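Local coordinates for protein octopine dehydrogenase (Pecten maximus, PDB 3IQD) that catalyses the NADH-dependent reductive condensation of L-arginine with pyruvate to form D-octopine, and the reverse oxidation of octopine, at residues L144-R149 / V157-T162. Numbering follows the deposited sequence.
Sequences LPWACR and VEVLGT. With NAI (1,4-dihydronicotinamide adenine dinucleotide), chain B.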
loop_
_atom_site.group_PDB
_atom_site.type_symbol
_atom_site.label_atom_id
_atom_site.label_comp_id
_atom_site.label_asym_id
_atom_site.label_seq_id
_atom_site.Cartn_x
_atom_site.Cartn_y
_atom_site.Cartn_z
ATOM N N LEU A 144 -1.367 -1.176 5.992
ATOM C CA LEU A 144 -2.403 -0.661 6.881
ATOM C C LEU A 144 -2.022 -0.915 8.343
ATOM O O LEU A 144 -1.640 -2.033 8.697
ATOM C CB LEU A 144 -3.760 -1.291 6.553
ATOM C CG LEU A 144 -5.019 -0.676 7.171
ATOM C CD1 LEU A 144 -5.402 0.634 6.487
ATOM C CD2 LEU A 144 -6.165 -1.663 7.101
ATOM N N PRO A 145 -2.097 0.130 9.191
ATOM C CA PRO A 145 -1.786 0.039 10.627
ATOM C C PRO A 145 -2.439 -1.140 11.358
ATOM O O PRO A 145 -1.833 -1.713 12.271
ATOM C CB PRO A 145 -2.305 1.371 11.195
ATOM C CG PRO A 145 -2.953 2.103 10.051
ATOM C CD PRO A 145 -2.439 1.510 8.796
ATOM N N TRP A 146 -3.652 -1.504 10.955
ATOM C CA TRP A 146 -4.414 -2.532 11.664
ATOM C C TRP A 146 -4.763 -3.705 10.768
ATOM O O TRP A 146 -4.758 -3.590 9.542
ATOM C CB TRP A 146 -5.713 -1.950 12.231
ATOM C CG TRP A 146 -5.607 -0.521 12.641
ATOM C CD1 TRP A 146 -5.182 -0.044 13.847
ATOM C CD2 TRP A 146 -5.914 0.626 11.840
ATOM N NE1 TRP A 146 -5.213 1.328 13.849
ATOM C CE2 TRP A 146 -5.657 1.766 12.630
ATOM C CE3 TRP A 146 -6.380 0.799 10.532
ATOM C CZ2 TRP A 146 -5.856 3.064 12.158
ATOM C CZ3 TRP A 146 -6.579 2.083 10.061
ATOM C CH2 TRP A 146 -6.318 3.202 10.875
ATOM N N ALA A 147 -5.047 -4.836 11.403
ATOM C CA ALA A 147 -5.791 -5.909 10.773
ATOM C C ALA A 147 -7.227 -5.692 11.236
ATOM O O ALA A 147 -7.533 -5.844 12.423
ATOM C CB ALA A 147 -5.266 -7.265 11.217
ATOM N N CYS A 148 -8.096 -5.299 10.310
ATOM C CA CYS A 148 -9.463 -4.914 10.669
ATOM C C CYS A 148 -10.555 -5.450 9.739
ATOM O O CYS A 148 -10.309 -5.738 8.566
ATOM C CB CYS A 148 -9.572 -3.391 10.796
ATOM S SG CYS A 148 -8.974 -2.474 9.364
ATOM N N ARG A 149 -11.760 -5.587 10.287
ATOM C CA ARG A 149 -12.925 -5.990 9.513
ATOM C C ARG A 149 -14.191 -5.285 10.009
ATOM O O ARG A 149 -14.410 -5.159 11.215
ATOM C CB ARG A 149 -13.098 -7.515 9.540
ATOM C CG ARG A 149 -14.032 -8.046 8.471
ATOM C CD ARG A 149 -13.384 -9.176 7.685
ATOM N NE ARG A 149 -13.587 -10.487 8.306
ATOM C CZ ARG A 149 -12.752 -11.519 8.190
ATOM N NH1 ARG A 149 -11.628 -11.399 7.487
ATOM N NH2 ARG A 149 -13.036 -12.671 8.788
ATOM N N VAL A 157 -16.816 -1.561 13.474
ATOM C CA VAL A 157 -15.622 -2.191 12.896
ATOM C C VAL A 157 -14.743 -2.806 14.002
ATOM O O VAL A 157 -14.690 -2.292 15.120
ATOM C CB VAL A 157 -14.823 -1.188 12.000
ATOM C CG1 VAL A 157 -14.249 -0.033 12.822
ATOM C CG2 VAL A 157 -13.727 -1.891 11.203
ATOM N N GLU A 158 -14.081 -3.917 13.692
ATOM C CA GLU A 158 -13.212 -4.588 14.653
ATOM C C GLU A 158 -11.747 -4.538 14.212
ATOM O O GLU A 158 -11.431 -4.803 13.052
ATOM C CB GLU A 158 -13.658 -6.040 14.861
ATOM C CG GLU A 158 -12.934 -6.763 15.999
ATOM C CD GLU A 158 -13.406 -8.197 16.224
ATOM O OE1 GLU A 158 -13.966 -8.816 15.296
ATOM O OE2 GLU A 158 -13.203 -8.713 17.344
ATOM N N VAL A 159 -10.868 -4.181 15.146
ATOM C CA VAL A 159 -9.426 -4.310 14.963
ATOM C C VAL A 159 -9.024 -5.646 15.593
ATOM O O VAL A 159 -9.095 -5.811 16.816
ATOM C CB VAL A 159 -8.654 -3.124 15.623
ATOM C CG1 VAL A 159 -7.147 -3.325 15.556
ATOM C CG2 VAL A 159 -9.031 -1.817 14.973
ATOM N N LEU A 160 -8.639 -6.603 14.748
ATOM C CA LEU A 160 -8.198 -7.921 15.213
ATOM C C LEU A 160 -6.795 -7.835 15.806
ATOM O O LEU A 160 -6.426 -8.625 16.681
ATOM C CB LEU A 160 -8.203 -8.947 14.072
ATOM C CG LEU A 160 -9.474 -9.415 13.344
ATOM C CD1 LEU A 160 -10.650 -9.665 14.286
ATOM C CD2 LEU A 160 -9.860 -8.457 12.216
ATOM N N GLY A 161 -6.023 -6.874 15.308
ATOM C CA GLY A 161 -4.656 -6.643 15.750
ATOM C C GLY A 161 -4.145 -5.347 15.155
ATOM O O GLY A 161 -4.586 -4.933 14.083
ATOM N N THR A 162 -3.218 -4.699 15.851
ATOM C CA THR A 162 -2.657 -3.439 15.380
ATOM C C THR A 162 -1.129 -3.438 15.472
ATOM O O THR A 162 -0.567 -3.762 16.512
ATOM C CB THR A 162 -3.315 -2.204 16.074
ATOM O OG1 THR A 162 -2.372 -1.130 16.156
ATOM C CG2 THR A 162 -3.821 -2.545 17.477
HETATM P PA NAI B . -11.719 -2.571 1.446
HETATM O O1A NAI B . -11.746 -3.696 0.479
HETATM O O2A NAI B . -12.483 -2.863 2.679
HETATM O O5B NAI B . -12.289 -1.260 0.727
HETATM C C5B NAI B . -13.498 -1.272 0.010
HETATM C C4B NAI B . -13.724 0.164 -0.428
HETATM O O4B NAI B . -13.121 0.402 -1.688
HETATM C C3B NAI B . -15.185 0.519 -0.592
HETATM O O3B NAI B . -15.737 0.942 0.622
HETATM C C2B NAI B . -15.121 1.643 -1.597
HETATM O O2B NAI B . -14.979 2.882 -0.939
HETATM C C1B NAI B . -13.879 1.336 -2.424
HETATM N N9A NAI B . -14.289 0.755 -3.719
HETATM C C8A NAI B . -14.594 -0.560 -3.986
HETATM N N7A NAI B . -14.935 -0.674 -5.292
HETATM C C5A NAI B . -14.859 0.547 -5.864
HETATM C C6A NAI B . -15.095 0.990 -7.164
HETATM N N6A NAI B . -15.090 0.107 -8.157
HETATM N N1A NAI B . -14.933 2.333 -7.466
HETATM C C2A NAI B . -14.526 3.224 -6.482
HETATM N N3A NAI B . -14.291 2.774 -5.190
HETATM C C4A NAI B . -14.453 1.456 -4.888
HETATM O O3 NAI B . -10.196 -2.171 1.784
HETATM P PN NAI B . -9.622 -2.120 3.289
HETATM O O1N NAI B . -9.928 -3.402 3.953
HETATM O O2N NAI B . -10.022 -0.853 3.965
HETATM O O5D NAI B . -8.048 -2.075 2.988
HETATM C C5D NAI B . -7.470 -0.938 2.383
HETATM C C4D NAI B . -6.123 -1.314 1.783
HETATM O O4D NAI B . -5.260 -1.754 2.812
HETATM C C3D NAI B . -6.256 -2.448 0.779
HETATM O O3D NAI B . -5.487 -2.129 -0.353
HETATM C C2D NAI B . -5.682 -3.667 1.472
HETATM O O2D NAI B . -4.932 -4.447 0.569
HETATM C C1D NAI B . -4.806 -3.076 2.576
HETATM N N1N NAI B . -4.808 -3.865 3.829
HETATM C C2N NAI B . -5.965 -4.351 4.398
HETATM C C3N NAI B . -5.919 -5.093 5.585
HETATM C C7N NAI B . -7.146 -5.205 6.448
HETATM O O7N NAI B . -8.390 -4.732 5.981
HETATM N N7N NAI B . -7.030 -5.756 7.655
HETATM C C4N NAI B . -4.680 -5.335 6.188
HETATM C C5N NAI B . -3.511 -4.836 5.618
HETATM C C6N NAI B . -3.594 -4.095 4.435
#
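A147 meets both L160 and G161 across this antiparallel beta hairpin, the signature of a classic beta bulge. Its carbonyl accepts a bond from L160 N (L160 N to A147 O 2.7 Å) that arrives almost in line with the C=O, while G161 N adds a weak second one. A147 N in turn donates to G161 O at 2.7 Å. G161, without a side chain, keeps the bulge slim beside A147. Beyond it R149 and E158 form a hydrogen-bonded pair, with E158 N nearly straight onto R149 O (N-H...O 174°).

The tight face carries W146, C148, V159 and T162. The indole, broad enough to span from T162 to helix 12-22, presents its edge, with W146 CD1 3.6 Å from T162 CB, and P145 CG lies over one indole face near the rim; V159 CG1 reaches W146 CB at 3.9 Å. Compact, branched V159 and small C148 suit this buried layer. Toward the cofactor, L144 turns CG anti to its own nitrogen (chi1 -168°), setting CD2 against the nicotinamide carboxamide. C148 binds NAD(+), though the weak bond from NAI N7N to C148 O depends on a doubtful carboxamide orientation.

The face of A147, R149 and E158 is looser: long, charged R149 leads away, and E158 extends its carboxylate to N56. Exposed L160 stands at the corner, its flexible chain turning CD2 back onto C148 CA (3.9 Å) and A147 O.

Strand 51-56 flanks strand 156-159 in parallel, helix 12-22 of the Rossmann-type nucleotide-binding region packs under W146, C148, V157 and V159, and after the corner at L160 strand 161-171 takes up the pairing with A147 and W146.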